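Local coordinates for protein PTS system fructose-specific EIIB component (Bacillus subtilis, PDB 1BLE) that takes a phosphoryl group from phospho-EIIA on a histidine and passes it to fructose as the sugar is transported into the cell, at residues A28-V33 with V78-L83. Residues are numbered along the deposited sequence; the frame is centred on the assembly and turned at random.
Sequences ADRIIV and VTAMLL
T79 O accepts a hydrogen bond from D29 N (2.9 Å), and T79 N returns one to D29 OD2 at 3.2 Å, so D29 takes up both the N-H and the C=O of T79, where the pairing begins. The side-chain bond is nearly straight (170°), but the N-H meets the carboxylate from above its plane. Chi1 of -49° sets D29 CG beside its own backbone N, and chi2 then places OD2 within reach of T79 N. An alanine here would keep the backbone bond but would probably leave T79 N without its carboxylate mate and make the start of the pairing less firmly held.

Beyond D29, parallel strand pairing is established by alternation: R30 O receives M81 N, I32 N gives to M81 O, and I32 O receives L83 N (2.9 Å). The strand axes approach to 4.7 Å with 24° between their directions. On one face the R30 side chain crosses V78 at about a right angle, CD and NE each 3.5 Å from V78 CG1; farther along, L82 CD2 packs on I32 CB. On the other face L83 fits between two neighbours, CD1 against I31 CG2 (3.8 Å) and CB against V33 CG2. Helix 18-26 covers this face, L19 touching I31, M81 and L83.

These are adjacent inner strands in the parallel part of a mixed sheet, flanked by 57-61 and 3-10. The L83 side chain lies about 9 Å from that of H15, the histidine that becomes the phosphorylated intermediate. The side-chain chemistry thus passes from a carboxylate bond at the start of the pairing to buried aliphatic packing toward the end nearer H15, while the backbone bonds run on throughout.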
loop_
_atom_site.group_PDB
_atom_site.type_symbol
_atom_site.label_atom_id
_atom_site.label_comp_id
_atom_site.label_asym_id
_atom_site.label_seq_id
_atom_site.Cartn_x
_atom_site.Cartn_y
_atom_site.Cartn_z
ATOM N N ALA A 28 -6.873 15.667 -10.619
ATOM C CA ALA A 28 -7.678 14.581 -10.072
ATOM C C ALA A 28 -7.229 14.281 -8.667
ATOM O O ALA A 28 -6.059 14.448 -8.354
ATOM C CB ALA A 28 -7.555 13.366 -10.930
ATOM N N ASP A 29 -8.165 13.847 -7.828
ATOM C CA ASP A 29 -7.877 13.551 -6.432
ATOM C C ASP A 29 -7.315 12.128 -6.331
ATOM O O ASP A 29 -6.311 11.869 -5.634
ATOM C CB ASP A 29 -9.161 13.643 -5.570
ATOM C CG ASP A 29 -9.992 14.951 -5.806
ATOM O OD1 ASP A 29 -9.428 16.070 -5.862
ATOM O OD2 ASP A 29 -11.244 14.867 -5.879
ATOM N N ARG A 30 -7.921 11.227 -7.099
ATOM C CA ARG A 30 -7.549 9.815 -7.078
ATOM C C ARG A 30 -7.413 9.072 -8.404
ATOM O O ARG A 30 -8.042 9.440 -9.389
ATOM C CB ARG A 30 -8.560 9.071 -6.229
ATOM C CG ARG A 30 -9.969 9.419 -6.574
ATOM C CD ARG A 30 -10.882 8.985 -5.440
ATOM N NE ARG A 30 -10.758 9.789 -4.211
ATOM C CZ ARG A 30 -11.065 9.330 -2.995
ATOM N NH1 ARG A 30 -11.491 8.068 -2.848
ATOM N NH2 ARG A 30 -11.024 10.144 -1.938
ATOM N N ILE A 31 -6.605 8.005 -8.388
ATOM C CA ILE A 31 -6.369 7.134 -9.529
ATOM C C ILE A 31 -6.869 5.762 -9.130
ATOM O O ILE A 31 -6.446 5.211 -8.129
ATOM C CB ILE A 31 -4.886 6.988 -9.831
ATOM C CG1 ILE A 31 -4.347 8.290 -10.324
ATOM C CG2 ILE A 31 -4.638 5.994 -10.952
ATOM C CD1 ILE A 31 -2.908 8.151 -10.674
ATOM N N ILE A 32 -7.753 5.188 -9.917
ATOM C CA ILE A 32 -8.237 3.883 -9.569
ATOM C C ILE A 32 -7.965 2.905 -10.700
ATOM O O ILE A 32 -8.265 3.186 -11.863
ATOM C CB ILE A 32 -9.736 3.937 -9.276
ATOM C CG1 ILE A 32 -10.001 4.912 -8.142
ATOM C CG2 ILE A 32 -10.248 2.574 -8.911
ATOM C CD1 ILE A 32 -11.413 5.425 -8.137
ATOM N N VAL A 33 -7.340 1.782 -10.368
ATOM C CA VAL A 33 -7.074 0.738 -11.375
ATOM C C VAL A 33 -8.274 -0.200 -11.305
ATOM O O VAL A 33 -8.650 -0.681 -10.226
ATOM C CB VAL A 33 -5.740 -0.028 -11.095
ATOM C CG1 VAL A 33 -5.632 -1.260 -11.949
ATOM C CG2 VAL A 33 -4.594 0.852 -11.428
ATOM N N VAL A 78 -16.369 13.688 -6.332
ATOM C CA VAL A 78 -14.931 13.354 -6.405
ATOM C C VAL A 78 -14.464 13.313 -7.866
ATOM O O VAL A 78 -15.215 12.878 -8.757
ATOM C CB VAL A 78 -14.617 11.956 -5.791
ATOM C CG1 VAL A 78 -13.153 11.646 -5.946
ATOM C CG2 VAL A 78 -14.990 11.893 -4.337
ATOM N N THR A 79 -13.223 13.745 -8.095
ATOM C CA THR A 79 -12.639 13.783 -9.424
ATOM C C THR A 79 -11.618 12.668 -9.552
ATOM O O THR A 79 -10.578 12.704 -8.895
ATOM C CB THR A 79 -11.997 15.160 -9.661
ATOM O OG1 THR A 79 -13.017 16.059 -10.106
ATOM C CG2 THR A 79 -10.879 15.112 -10.700
ATOM N N ALA A 80 -11.890 11.712 -10.437
ATOM C CA ALA A 80 -11.009 10.564 -10.627
ATOM C C ALA A 80 -10.593 10.254 -12.043
ATOM O O ALA A 80 -11.231 10.659 -13.022
ATOM C CB ALA A 80 -11.658 9.344 -10.055
ATOM N N MET A 81 -9.562 9.424 -12.133
ATOM C CA MET A 81 -8.992 8.976 -13.393
ATOM C C MET A 81 -8.853 7.452 -13.261
ATOM O O MET A 81 -8.289 6.967 -12.277
ATOM C CB MET A 81 -7.636 9.649 -13.557
ATOM C CG MET A 81 -6.942 9.334 -14.811
ATOM S SD MET A 81 -5.332 10.059 -14.841
ATOM C CE MET A 81 -4.583 8.839 -15.969
ATOM N N LEU A 82 -9.473 6.699 -14.177
ATOM C CA LEU A 82 -9.425 5.213 -14.168
ATOM C C LEU A 82 -8.338 4.644 -15.101
ATOM O O LEU A 82 -8.051 5.206 -16.174
ATOM C CB LEU A 82 -10.773 4.640 -14.595
ATOM C CG LEU A 82 -11.988 5.144 -13.816
ATOM C CD1 LEU A 82 -13.265 4.580 -14.399
ATOM C CD2 LEU A 82 -11.867 4.719 -12.370
ATOM N N LEU A 83 -7.729 3.544 -14.674
ATOM C CA LEU A 83 -6.715 2.872 -15.450
ATOM C C LEU A 83 -7.221 1.483 -15.777
ATOM O O LEU A 83 -7.745 0.783 -14.899
ATOM C CB LEU A 83 -5.433 2.783 -14.650
ATOM C CG LEU A 83 -4.569 4.037 -14.784
ATOM C CD1 LEU A 83 -3.364 3.935 -13.853
ATOM C CD2 LEU A 83 -4.138 4.186 -16.243
#